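Local coordinates for mariner Mos1 transposase (Drosophila mauritiana, PDB 4MDB), which catalyses cut-and-paste transposition of the Mos1 element as a homodimer, cutting and joining DNA with divalent metal ions held in an RNase H-fold catalytic domain, at residues M9-N14 and H153-P158; I18-Y23 and R212-V217; L160-Y165 and H207-R212. The protein carries 1 engineered substitution. One frame throughout, in Å; residues are numbered along the deposited sequence.

Overall arrangement
Three contacts of one catalytic domain show how peripheral helices are tied to an RNase H-type core. Interactions 1 and 2 use earlier and later parts of helix 6-25: the earlier part meets the loop 153-158 beside the inhibitor, the later part packs on helix 209-218. Interaction 3 takes up the start of that second helix and sets it against the beginning of helix 162-175, which carries a metal-binding aspartate. It lies nearest the chain's centre, about 10 Å from it centre to centre, against 16 and 18 Å for the others. The chemistry changes accordingly: arginines meeting a loop, then an indole under a leucine, then a guanidinium stacked on a phenol ring. R212 belongs to both interactions 2 and 3.

Interaction 1 of 3, residues M9-N14 and H153-P158; sequences MERRKN and HAAYSP. With RLT (N-(4-fluorobenzyl)-5-hydroxy-1-methyl-2-(1-methyl-1-{[(5-methyl-1,3,4-oxadiazol-2-yl)carbonyl]amino}ethyl)-6-oxo-1,6-di hydropyrimidine-4-carboxamide), chain B.
S157 OG is approached from two directions: R12 NH1 reaches it at 2.9 Å in a weak, bent hydrogen bond (N-H...O 149°), and A155 O lies 3.0 Å from the same OG within the loop. The serine oxygen meets the guanidinium at its edge, near the plane. In R12 the bend at chi3 (56°) brings NE round, and CG lies 3.2 Å from S157 OG. The hydroxyl thus sits in the bend of the arginine. The stronger partner of NH1 is D159, in a salt bridge a little farther along the same loop, while NE and NH2 bind the backbone carbonyls of G221 and K222; the whole guanidinium is held by groups from two separate loops.

R11, one residue earlier on helix 6-25, takes the other flank. Its CG, anti to the backbone N (chi1 -175°), touches A154 CB at 3.8 Å, and its guanidinium is laid over the loop with A154 CA beneath its face. A154 CB also meets R12 CG, so the methyl is lodged between the two arginines.

The far side of this loop belongs to the raltegravir pocket. A155 CB touches the inhibitor's methyl CAA at 3.5 Å, and the Y156 ring receives the oxadiazole over one face, with CE2 3.3 Å from CAW. Within 153-158 the arginines meet backbone, methyl and hydroxyl groups but no charged group; the positive charge of R12 is probably balanced chiefly by D159.

Interaction 2 of 3, residues I18-Y23 and R212-V217; sequences ILLSRY and RWEKCV
W213 projects from helix 212-217 straight at helix 18-23, and its atoms can be followed outward one by one. CB comes first, 4.3 Å from L20 CD1. Its chi1 of -60° sets CG anti to the carbonyl carbon, and beyond it the indole extends across the opposing helix. On the five-membered ring, NE1 lies 3.7 Å from L19 CD1, and CE2, at the ring junction, meets the same methyl. The six-membered ring then passes under L19 CB, which stands 3.6 Å from its centroid and only 3° off the normal, an almost ideal CH-pi contact over the middle of the face. The two side chains cross at about a right angle, and the leucine uses both CB and CD1 on the ring system. CE3 comes within 4.0 Å of L20 N, so the indole reaches the backbone of the opposing helix. Last, CZ3 meets Y23 CB at 4.1 Å, in this case at the ring's edge.

The frame for this is a helix pair packed on one flank of the RNase H-like domain. The local axes approach to 9.5 Å and run at 133° to each other, an oblique crossing, with L20 and W213 marking the nearest backbone approach. L19 and Y23, one turn apart on helix 6-25, take the face and the edge of the same indole. C16, a turn before L20 on that helix, also touches W213, while L151 from the loop after strand 149-150 packs on L19.

Toward the surface, the carboxylate of E214 makes a long, weak ion pair with K24. V217, a turn beyond W213, also points at helix 6-25 and packs on C16.

Interaction 3 of 3, residues L160-Y165 and H207-R212; sequences LAPSDY and HKLPER. With MG (magnesium ion), chain C; RLT (N-(4-fluorobenzyl)-5-hydroxy-1-methyl-2-(1-methyl-1-{[(5-methyl-1,3,4-oxadiazol-2-yl)carbonyl]amino}ethyl)-6-oxo-1,6-di hydropyrimidine-4-carboxamide), chain B.
The guanidinium of R212 lies flat on the ring of Y165, with planes 14° apart and centres 3.9 Å apart. The two side chains slide past each other in opposite directions, and the arginine offers more than its charge: CD sits over the ring, 3.5 Å from the centroid, as a CH-pi donor, NE follows above the ring at 3.3 Å from Y165 CD1, and CZ lies farther out toward CG and CB, in a cation-pi arrangement. A chi1 of 70° puts Y165 CG between its own backbone N and carbonyl carbon, the crowded position, and the ring turns its other face to P162 CA. The phenol is therefore sandwiched between arginine and the first turn of its own helix.

At the far end of the ring, L209 crosses Y165 at about a right angle, with CG 3.4 Å from the phenol oxygen and CD2 at the ring's edge. That methyl also meets P162 CG. K208 runs past the ring the opposite way, its CB 3.7 Å from Y165 OH. The hydroxyl itself bonds to G205 O, and R212 NH1 to D159 O, so each partner of the stack has a hydrogen bond to a backbone carbonyl.

In this DDD-type RNase H fold, P162 opens the helix that bears the third acidic residue. D164, directly before Y165, chelates a magnesium ion through OD1 (2.1 Å) and OD2 (2.3 Å). Raltegravir completes much of the shell with OAG and OAH, a water adds another ligand, and D36 binds the same ion.

Deeper in, L160 CB points away from helix 209-212, but the end of the side chain comes nearer, CD2 meeting R212 CB at 4.1 Å, while R12 and C16 of helix 6-25 pack on the same leucine.

Interaction 1 of 3, residues M9-N14 and H153-P158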
loop_
_atom_site.group_PDB
_atom_site.type_symbol
_atom_site.label_atom_id
_atom_site.label_comp_id
_atom_site.label_asym_id
_atom_site.label_seq_id
_atom_site.Cartn_x
_atom_site.Cartn_y
_atom_site.Cartn_z
ATOM N N MET A 9 -11.563 -17.299 -2.567
ATOM C CA MET A 9 -12.388 -16.633 -3.608
ATOM C C MET A 9 -13.616 -16.062 -2.944
ATOM O O MET A 9 -14.084 -14.967 -3.309
ATOM C CB MET A 9 -12.749 -17.623 -4.733
ATOM C CG MET A 9 -11.581 -18.042 -5.597
ATOM S SD MET A 9 -12.095 -19.118 -6.962
ATOM C CE MET A 9 -12.260 -20.684 -6.139
ATOM N N GLU A 10 -14.142 -16.715 -1.923
ATOM C CA GLU A 10 -15.350 -16.223 -1.248
ATOM C C GLU A 10 -15.008 -14.902 -0.508
ATOM O O GLU A 10 -15.774 -13.926 -0.611
ATOM C CB GLU A 10 -15.884 -17.309 -0.338
ATOM C CG GLU A 10 -16.626 -17.024 0.925
ATOM C CD GLU A 10 -16.762 -18.334 1.737
ATOM O OE1 GLU A 10 -15.996 -18.541 2.704
ATOM O OE2 GLU A 10 -17.556 -19.227 1.358
ATOM N N ARG A 11 -13.870 -14.903 0.175
ATOM C CA ARG A 11 -13.414 -13.699 0.952
ATOM C C ARG A 11 -13.176 -12.519 -0.003
ATOM O O ARG A 11 -13.673 -11.363 0.234
ATOM C CB ARG A 11 -12.162 -13.988 1.749
ATOM C CG ARG A 11 -11.728 -12.791 2.653
ATOM C CD ARG A 11 -11.210 -13.278 4.000
ATOM N NE ARG A 11 -10.481 -12.257 4.792
ATOM C CZ ARG A 11 -9.166 -12.228 5.032
ATOM N NH1 ARG A 11 -8.328 -13.138 4.509
ATOM N NH2 ARG A 11 -8.676 -11.245 5.781
ATOM N N ARG A 12 -12.540 -12.806 -1.126
ATOM C CA ARG A 12 -12.294 -11.763 -2.177
ATOM C C ARG A 12 -13.606 -11.218 -2.668
ATOM O O ARG A 12 -13.845 -10.017 -2.687
ATOM C CB ARG A 12 -11.479 -12.252 -3.384
ATOM C CG ARG A 12 -9.985 -12.409 -3.109
ATOM C CD ARG A 12 -9.263 -13.303 -4.056
ATOM N NE ARG A 12 -9.437 -12.854 -5.417
ATOM C CZ ARG A 12 -8.708 -11.931 -6.034
ATOM N NH1 ARG A 12 -7.750 -11.269 -5.348
ATOM N NH2 ARG A 12 -8.988 -11.575 -7.264
ATOM N N LYS A 13 -14.552 -12.111 -3.046
ATOM C CA LYS A 13 -15.803 -11.591 -3.611
ATOM C C LYS A 13 -16.567 -10.811 -2.605
ATOM O O LYS A 13 -17.088 -9.721 -2.901
ATOM C CB LYS A 13 -16.700 -12.747 -4.207
ATOM C CG LYS A 13 -17.840 -12.287 -4.998
ATOM C CD LYS A 13 -18.789 -13.444 -5.284
ATOM C CE LYS A 13 -19.833 -12.922 -6.208
ATOM N NZ LYS A 13 -21.001 -13.861 -6.373
ATOM N N ASN A 14 -16.635 -11.331 -1.402
ATOM C CA ASN A 14 -17.428 -10.709 -0.339
ATOM C C ASN A 14 -16.844 -9.308 0.040
ATOM O O ASN A 14 -17.597 -8.331 0.181
ATOM C CB ASN A 14 -17.441 -11.565 0.916
ATOM C CG ASN A 14 -18.340 -12.795 0.766
ATOM O OD1 ASN A 14 -19.133 -12.885 -0.199
ATOM N ND2 ASN A 14 -18.245 -13.731 1.728
ATOM N N HIS A 153 -9.292 -6.329 3.567
ATOM C CA HIS A 153 -8.476 -6.759 2.466
ATOM C C HIS A 153 -8.340 -8.239 2.592
ATOM O O HIS A 153 -7.910 -8.739 3.601
ATOM C CB HIS A 153 -7.114 -6.108 2.503
ATOM C CG HIS A 153 -6.292 -6.342 1.285
ATOM N ND1 HIS A 153 -6.544 -5.718 0.100
ATOM C CD2 HIS A 153 -5.201 -7.110 1.073
ATOM C CE1 HIS A 153 -5.688 -6.119 -0.810
ATOM N NE2 HIS A 153 -4.837 -6.947 -0.229
ATOM N N ALA A 154 -8.696 -8.920 1.514
ATOM C CA ALA A 154 -8.531 -10.366 1.396
ATOM C C ALA A 154 -7.114 -10.840 1.148
ATOM O O ALA A 154 -6.337 -10.281 0.372
ATOM C CB ALA A 154 -9.428 -10.850 0.267
ATOM N N ALA A 155 -6.788 -11.974 1.742
ATOM C CA ALA A 155 -5.575 -12.709 1.400
ATOM C C ALA A 155 -5.333 -12.997 -0.099
ATOM O O ALA A 155 -6.297 -13.132 -0.864
ATOM C CB ALA A 155 -5.597 -13.983 2.224
ATOM N N TYR A 156 -4.071 -13.042 -0.510
ATOM C CA TYR A 156 -3.633 -13.304 -1.860
ATOM C C TYR A 156 -4.293 -12.361 -2.856
ATOM O O TYR A 156 -4.635 -12.774 -3.969
ATOM C CB TYR A 156 -3.928 -14.769 -2.260
ATOM C CG TYR A 156 -3.049 -15.733 -1.536
ATOM C CD1 TYR A 156 -1.787 -16.048 -2.037
ATOM C CD2 TYR A 156 -3.457 -16.304 -0.347
ATOM C CE1 TYR A 156 -0.960 -16.937 -1.359
ATOM C CE2 TYR A 156 -2.648 -17.191 0.338
ATOM C CZ TYR A 156 -1.403 -17.500 -0.167
ATOM O OH TYR A 156 -0.598 -18.373 0.520
ATOM N N SER A 157 -4.437 -11.067 -2.481
ATOM C CA SER A 157 -5.106 -10.132 -3.394
ATOM C C SER A 157 -4.240 -8.910 -3.803
ATOM O O SER A 157 -4.632 -7.794 -3.636
ATOM C CB SER A 157 -6.393 -9.707 -2.766
ATOM O OG SER A 157 -7.306 -10.823 -2.509
ATOM N N PRO A 158 -3.032 -9.136 -4.313
ATOM C CA PRO A 158 -2.291 -7.944 -4.799
ATOM C C PRO A 158 -2.905 -7.257 -5.997
ATOM O O PRO A 158 -2.668 -6.083 -6.223
ATOM C CB PRO A 158 -0.925 -8.530 -5.133
ATOM C CG PRO A 158 -1.222 -9.946 -5.534
ATOM C CD PRO A 158 -2.273 -10.393 -4.582
HETATM C CAA RLT B . -2.193 -14.690 2.521
HETATM C CAB RLT B . 2.736 -10.408 -4.651
HETATM C CAC RLT B . 1.350 -12.993 -3.784
HETATM C CAD RLT B . 3.998 -13.102 -3.047
HETATM O OAE RLT B . 2.560 -9.030 1.529
HETATM O OAF RLT B . -0.077 -12.665 -1.151
HETATM O OAG RLT B . 2.754 -8.188 -3.535
HETATM O OAH RLT B . 2.543 -7.649 -0.928
HETATM F FAI RLT B . -2.304 -13.203 4.772
HETATM C CAJ RLT B . -0.965 -11.627 3.569
HETATM C CAK RLT B . 0.078 -13.476 4.664
HETATM C CAL RLT B . 0.296 -11.191 3.112
HETATM C CAM RLT B . 1.336 -13.050 4.216
HETATM C CAN RLT B . 2.842 -11.497 2.957
HETATM N NAO RLT B . 0.271 -15.594 2.111
HETATM N NAP RLT B . 1.189 -15.230 1.090
HETATM N NAQ RLT B . 2.445 -11.416 -0.955
HETATM N NAR RLT B . 2.728 -11.327 1.503
HETATM N NAS RLT B . 2.010 -13.666 -1.487
HETATM O OAT RLT B . -0.720 -14.035 0.826
HETATM C CAU RLT B . 2.496 -10.091 0.969
HETATM C CAV RLT B . 0.831 -13.455 -0.838
HETATM C CAW RLT B . -0.842 -14.847 1.890
HETATM C CAX RLT B . -1.079 -12.780 4.350
HETATM C CAY RLT B . 1.470 -11.907 3.443
HETATM C CAZ RLT B . 2.600 -8.944 -1.270
HETATM C CBA RLT B . 0.546 -14.275 0.367
HETATM C CBB RLT B . 2.449 -10.126 -0.441
HETATM C CBC RLT B . 2.504 -11.609 -2.299
HETATM C CBD RLT B . 2.626 -9.135 -2.699
HETATM N NBE RLT B . 2.624 -10.462 -3.160
HETATM C CBF RLT B . 2.471 -13.155 -2.759
#

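Interaction 2 of 3, residues I18-Y23 and R212-V217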
loop_
_atom_site.group_PDB
_atom_site.type_symbol
_atom_site.label_atom_id
_atom_site.label_comp_id
_atom_site.label_asym_id
_atom_site.label_seq_id
_atom_site.Cartn_x
_atom_site.Cartn_y
_atom_site.Cartn_z
ATOM N N ILE A 18 -18.665 -5.466 -0.498
ATOM C CA ILE A 18 -18.789 -4.551 0.632
ATOM C C ILE A 18 -18.175 -3.214 0.199
ATOM O O ILE A 18 -18.803 -2.146 0.396
ATOM C CB ILE A 18 -18.124 -5.077 1.896
ATOM C CG1 ILE A 18 -18.898 -6.279 2.466
ATOM C CG2 ILE A 18 -18.005 -4.010 2.991
ATOM C CD1 ILE A 18 -18.055 -7.070 3.436
ATOM N N LEU A 19 -16.957 -3.247 -0.348
ATOM C CA LEU A 19 -16.264 -1.978 -0.704
ATOM C C LEU A 19 -17.017 -1.240 -1.829
ATOM O O LEU A 19 -17.217 0.004 -1.786
ATOM C CB LEU A 19 -14.816 -2.260 -1.083
ATOM C CG LEU A 19 -13.952 -2.792 0.042
ATOM C CD1 LEU A 19 -12.608 -3.312 -0.488
ATOM C CD2 LEU A 19 -13.779 -1.757 1.130
ATOM N N LEU A 20 -17.494 -2.004 -2.815
ATOM C CA LEU A 20 -18.178 -1.439 -3.983
ATOM C C LEU A 20 -19.487 -0.845 -3.608
ATOM O O LEU A 20 -19.796 0.280 -4.034
ATOM C CB LEU A 20 -18.409 -2.519 -5.064
ATOM C CG LEU A 20 -18.775 -1.991 -6.453
ATOM C CD1 LEU A 20 -17.690 -1.098 -7.068
ATOM C CD2 LEU A 20 -18.942 -3.256 -7.325
ATOM N N SER A 21 -20.236 -1.519 -2.741
ATOM C CA SER A 21 -21.516 -0.954 -2.286
ATOM C C SER A 21 -21.336 0.300 -1.410
ATOM O O SER A 21 -22.078 1.273 -1.517
ATOM C CB SER A 21 -22.420 -1.972 -1.610
ATOM O OG SER A 21 -21.890 -2.348 -0.399
ATOM N N ARG A 22 -20.324 0.295 -0.574
ATOM C CA ARG A 22 -19.956 1.528 0.164
ATOM C C ARG A 22 -19.603 2.634 -0.801
ATOM O O ARG A 22 -20.067 3.763 -0.662
ATOM C CB ARG A 22 -18.782 1.308 1.113
ATOM C CG ARG A 22 -18.364 2.635 1.817
ATOM C CD ARG A 22 -17.326 2.306 2.822
ATOM N NE ARG A 22 -16.793 3.509 3.484
ATOM C CZ ARG A 22 -15.881 3.461 4.458
ATOM N NH1 ARG A 22 -15.358 2.305 4.802
ATOM N NH2 ARG A 22 -15.467 4.564 5.021
ATOM N N TYR A 23 -18.750 2.347 -1.778
ATOM C CA TYR A 23 -18.302 3.325 -2.759
ATOM C C TYR A 23 -19.460 3.960 -3.454
ATOM O O TYR A 23 -19.457 5.153 -3.641
ATOM C CB TYR A 23 -17.310 2.713 -3.736
ATOM C CG TYR A 23 -17.006 3.556 -4.939
ATOM C CD1 TYR A 23 -16.171 4.696 -4.865
ATOM C CD2 TYR A 23 -17.611 3.274 -6.149
ATOM C CE1 TYR A 23 -15.914 5.479 -5.971
ATOM C CE2 TYR A 23 -17.375 4.066 -7.258
ATOM C CZ TYR A 23 -16.555 5.162 -7.191
ATOM O OH TYR A 23 -16.372 5.874 -8.343
ATOM N N ARG A 212 -11.581 -2.440 -10.418
ATOM C CA ARG A 212 -11.022 -3.689 -9.917
ATOM C C ARG A 212 -12.047 -4.447 -9.072
ATOM O O ARG A 212 -12.292 -5.632 -9.297
ATOM C CB ARG A 212 -9.759 -3.421 -9.097
ATOM C CG ARG A 212 -8.676 -2.669 -9.853
ATOM C CD ARG A 212 -7.306 -3.283 -9.613
ATOM N NE ARG A 212 -6.379 -2.992 -10.702
ATOM C CZ ARG A 212 -5.639 -3.909 -11.318
ATOM N NH1 ARG A 212 -5.717 -5.182 -10.952
ATOM N NH2 ARG A 212 -4.822 -3.554 -12.300
ATOM N N TRP A 213 -12.644 -3.758 -8.102
ATOM C CA TRP A 213 -13.668 -4.382 -7.222
ATOM C C TRP A 213 -14.763 -5.022 -8.108
ATOM O O TRP A 213 -15.164 -6.180 -7.858
ATOM C CB TRP A 213 -14.271 -3.491 -6.168
ATOM C CG TRP A 213 -13.297 -2.944 -5.221
ATOM C CD1 TRP A 213 -12.121 -3.544 -4.804
ATOM C CD2 TRP A 213 -13.299 -1.644 -4.585
ATOM N NE1 TRP A 213 -11.456 -2.732 -3.939
ATOM C CE2 TRP A 213 -12.171 -1.583 -3.755
ATOM C CE3 TRP A 213 -14.201 -0.612 -4.523
ATOM C CZ2 TRP A 213 -11.890 -0.473 -2.983
ATOM C CZ3 TRP A 213 -13.908 0.467 -3.764
ATOM C CH2 TRP A 213 -12.769 0.542 -3.022
ATOM N N GLU A 214 -15.197 -4.272 -9.127
ATOM C CA GLU A 214 -16.305 -4.747 -10.035
ATOM C C GLU A 214 -15.880 -6.005 -10.746
ATOM O O GLU A 214 -16.677 -6.933 -10.880
ATOM C CB GLU A 214 -16.686 -3.651 -11.035
ATOM C CG GLU A 214 -18.163 -3.736 -11.373
ATOM C CD GLU A 214 -18.947 -2.485 -11.046
ATOM O OE1 GLU A 214 -19.238 -2.201 -9.836
ATOM O OE2 GLU A 214 -19.347 -1.821 -12.035
ATOM N N LYS A 215 -14.659 -6.005 -11.252
ATOM C CA LYS A 215 -14.128 -7.173 -11.968
ATOM C C LYS A 215 -14.046 -8.390 -11.064
ATOM O O LYS A 215 -14.342 -9.524 -11.487
ATOM C CB LYS A 215 -12.791 -6.873 -12.600
ATOM C CG LYS A 215 -12.906 -5.978 -13.822
ATOM C CD LYS A 215 -11.557 -5.845 -14.453
ATOM C CE LYS A 215 -11.611 -4.993 -15.695
ATOM N NZ LYS A 215 -10.186 -4.806 -16.096
ATOM N N CYS A 216 -13.601 -8.179 -9.826
ATOM C CA CYS A 216 -13.532 -9.252 -8.869
ATOM C C CYS A 216 -14.870 -9.836 -8.577
ATOM O O CYS A 216 -14.995 -11.060 -8.570
ATOM C CB CYS A 216 -12.842 -8.756 -7.586
ATOM S SG CYS A 216 -12.436 -10.155 -6.493
ATOM N N VAL A 217 -15.882 -8.988 -8.412
ATOM C CA VAL A 217 -17.237 -9.461 -8.160
ATOM C C VAL A 217 -17.689 -10.238 -9.432
ATOM O O VAL A 217 -18.208 -11.358 -9.336
ATOM C CB VAL A 217 -18.169 -8.318 -7.783
ATOM C CG1 VAL A 217 -19.626 -8.784 -7.811
ATOM C CG2 VAL A 217 -17.815 -7.796 -6.374
#

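Interaction 3 of 3, residues L160-Y165 and H207-R212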
loop_
_atom_site.group_PDB
_atom_site.type_symbol
_atom_site.label_atom_id
_atom_site.label_comp_id
_atom_site.label_asym_id
_atom_site.label_seq_id
_atom_site.Cartn_x
_atom_site.Cartn_y
_atom_site.Cartn_z
ATOM N N LEU A 160 -5.780 -6.335 -5.939
ATOM C CA LEU A 160 -6.754 -5.433 -5.288
ATOM C C LEU A 160 -5.993 -4.394 -4.398
ATOM O O LEU A 160 -6.608 -3.535 -3.761
ATOM C CB LEU A 160 -7.778 -6.144 -4.476
ATOM C CG LEU A 160 -8.605 -7.175 -5.251
ATOM C CD1 LEU A 160 -9.536 -7.831 -4.245
ATOM C CD2 LEU A 160 -9.319 -6.447 -6.392
ATOM N N ALA A 161 -4.660 -4.493 -4.367
ATOM C CA ALA A 161 -3.799 -3.585 -3.583
ATOM C C ALA A 161 -3.125 -2.579 -4.518
ATOM O O ALA A 161 -2.286 -2.938 -5.354
ATOM C CB ALA A 161 -2.740 -4.399 -2.871
ATOM N N PRO A 162 -3.459 -1.284 -4.416
ATOM C CA PRO A 162 -2.848 -0.317 -5.359
ATOM C C PRO A 162 -1.297 -0.320 -5.356
ATOM O O PRO A 162 -0.702 -0.088 -6.425
ATOM C CB PRO A 162 -3.432 1.024 -4.941
ATOM C CG PRO A 162 -4.780 0.680 -4.332
ATOM C CD PRO A 162 -4.524 -0.644 -3.642
ATOM N N SER A 163 -0.656 -0.567 -4.232
ATOM C CA SER A 163 0.792 -0.628 -4.206
ATOM C C SER A 163 1.314 -1.706 -5.122
ATOM O O SER A 163 2.351 -1.479 -5.778
ATOM C CB SER A 163 1.343 -0.837 -2.814
ATOM O OG SER A 163 0.943 0.196 -1.876
ATOM N N ASP A 164 0.584 -2.831 -5.191
ATOM C CA ASP A 164 1.012 -3.930 -6.091
ATOM C C ASP A 164 0.580 -3.740 -7.538
ATOM O O ASP A 164 1.437 -3.777 -8.427
ATOM C CB ASP A 164 0.508 -5.246 -5.492
ATOM C CG ASP A 164 1.346 -5.631 -4.259
ATOM O OD1 ASP A 164 2.609 -5.491 -4.328
ATOM O OD2 ASP A 164 0.821 -6.038 -3.250
ATOM N N TYR A 165 -0.689 -3.527 -7.809
ATOM C CA TYR A 165 -1.089 -3.456 -9.223
ATOM C C TYR A 165 -0.763 -2.183 -9.963
ATOM O O TYR A 165 -0.699 -2.194 -11.201
ATOM C CB TYR A 165 -2.593 -3.716 -9.351
ATOM C CG TYR A 165 -3.553 -2.630 -8.812
ATOM C CD1 TYR A 165 -3.708 -1.412 -9.450
ATOM C CD2 TYR A 165 -4.320 -2.847 -7.674
ATOM C CE1 TYR A 165 -4.554 -0.442 -8.977
ATOM C CE2 TYR A 165 -5.197 -1.905 -7.213
ATOM C CZ TYR A 165 -5.324 -0.678 -7.840
ATOM O OH TYR A 165 -6.188 0.347 -7.442
ATOM N N HIS A 207 -7.768 5.532 -7.986
ATOM C CA HIS A 207 -9.135 5.529 -8.577
ATOM C C HIS A 207 -9.427 4.358 -9.546
ATOM O O HIS A 207 -10.569 4.205 -10.011
ATOM C CB HIS A 207 -9.415 6.942 -9.143
ATOM C CG HIS A 207 -9.600 7.958 -8.056
ATOM N ND1 HIS A 207 -10.830 8.399 -7.643
ATOM C CD2 HIS A 207 -8.705 8.577 -7.245
ATOM C CE1 HIS A 207 -10.702 9.254 -6.659
ATOM N NE2 HIS A 207 -9.415 9.377 -6.391
ATOM N N LYS A 208 -8.466 3.487 -9.787
ATOM C CA LYS A 208 -8.660 2.206 -10.416
ATOM C C LYS A 208 -9.419 1.228 -9.495
ATOM O O LYS A 208 -9.787 0.173 -9.960
ATOM C CB LYS A 208 -7.284 1.585 -10.790
ATOM C CG LYS A 208 -6.769 1.774 -12.230
ATOM C CD LYS A 208 -5.269 1.517 -12.205
ATOM C CE LYS A 208 -4.565 1.397 -13.557
ATOM N NZ LYS A 208 -3.146 0.932 -13.329
ATOM N N LEU A 209 -9.554 1.540 -8.209
ATOM C CA LEU A 209 -10.077 0.533 -7.229
ATOM C C LEU A 209 -11.485 0.032 -7.613
ATOM O O LEU A 209 -11.735 -1.164 -7.667
ATOM C CB LEU A 209 -10.032 0.984 -5.765
ATOM C CG LEU A 209 -8.647 0.894 -5.099
ATOM C CD1 LEU A 209 -8.571 1.704 -3.804
ATOM C CD2 LEU A 209 -8.333 -0.586 -4.807
ATOM N N PRO A 210 -12.404 0.940 -7.886
ATOM C CA PRO A 210 -13.742 0.438 -8.120
ATOM C C PRO A 210 -13.917 -0.445 -9.328
ATOM O O PRO A 210 -14.693 -1.420 -9.240
ATOM C CB PRO A 210 -14.572 1.718 -8.283
ATOM C CG PRO A 210 -13.819 2.781 -7.634
ATOM C CD PRO A 210 -12.368 2.393 -7.879
ATOM N N GLU A 211 -13.155 -0.210 -10.407
ATOM C CA GLU A 211 -13.206 -1.025 -11.596
ATOM C C GLU A 211 -12.630 -2.421 -11.233
ATOM O O GLU A 211 -13.186 -3.455 -11.664
ATOM C CB GLU A 211 -12.431 -0.362 -12.739
ATOM C CG GLU A 211 -11.788 -1.351 -13.706
ATOM C CD GLU A 211 -11.081 -0.669 -14.865
ATOM O OE1 GLU A 211 -11.481 -0.984 -16.021
ATOM O OE2 GLU A 211 -10.130 0.140 -14.633
ATOM N N ARG A 212 -11.581 -2.440 -10.418
ATOM C CA ARG A 212 -11.022 -3.689 -9.917
ATOM C C ARG A 212 -12.047 -4.447 -9.072
ATOM O O ARG A 212 -12.292 -5.632 -9.297
ATOM C CB ARG A 212 -9.759 -3.421 -9.097
ATOM C CG ARG A 212 -8.676 -2.669 -9.853
ATOM C CD ARG A 212 -7.306 -3.283 -9.613
ATOM N NE ARG A 212 -6.379 -2.992 -10.702
ATOM C CZ ARG A 212 -5.639 -3.909 -11.318
ATOM N NH1 ARG A 212 -5.717 -5.182 -10.952
ATOM N NH2 ARG A 212 -4.822 -3.554 -12.300
HETATM MG MG MG C . 2.931 -6.367 -2.473
HETATM C CAA RLT B . -2.193 -14.690 2.521
HETATM C CAB RLT B . 2.736 -10.408 -4.651
HETATM C CAC RLT B . 1.350 -12.993 -3.784
HETATM C CAD RLT B . 3.998 -13.102 -3.047
HETATM O OAE RLT B . 2.560 -9.030 1.529
HETATM O OAF RLT B . -0.077 -12.665 -1.151
HETATM O OAG RLT B . 2.754 -8.188 -3.535
HETATM O OAH RLT B . 2.543 -7.649 -0.928
HETATM F FAI RLT B . -2.304 -13.203 4.772
HETATM C CAJ RLT B . -0.965 -11.627 3.569
HETATM C CAK RLT B . 0.078 -13.476 4.664
HETATM C CAL RLT B . 0.296 -11.191 3.112
HETATM C CAM RLT B . 1.336 -13.050 4.216
HETATM C CAN RLT B . 2.842 -11.497 2.957
HETATM N NAO RLT B . 0.271 -15.594 2.111
HETATM N NAP RLT B . 1.189 -15.230 1.090
HETATM N NAQ RLT B . 2.445 -11.416 -0.955
HETATM N NAR RLT B . 2.728 -11.327 1.503
HETATM N NAS RLT B . 2.010 -13.666 -1.487
HETATM O OAT RLT B . -0.720 -14.035 0.826
HETATM C CAU RLT B . 2.496 -10.091 0.969
HETATM C CAV RLT B . 0.831 -13.455 -0.838
HETATM C CAW RLT B . -0.842 -14.847 1.890
HETATM C CAX RLT B . -1.079 -12.780 4.350
HETATM C CAY RLT B . 1.470 -11.907 3.443
HETATM C CAZ RLT B . 2.600 -8.944 -1.270
HETATM C CBA RLT B . 0.546 -14.275 0.367
HETATM C CBB RLT B . 2.449 -10.126 -0.441
HETATM C CBC RLT B . 2.504 -11.609 -2.299
HETATM C CBD RLT B . 2.626 -9.135 -2.699
HETATM N NBE RLT B . 2.624 -10.462 -3.160
HETATM C CBF RLT B . 2.471 -13.155 -2.759
HETATM O O HOH W 1 4.976 -6.425 -2.511
#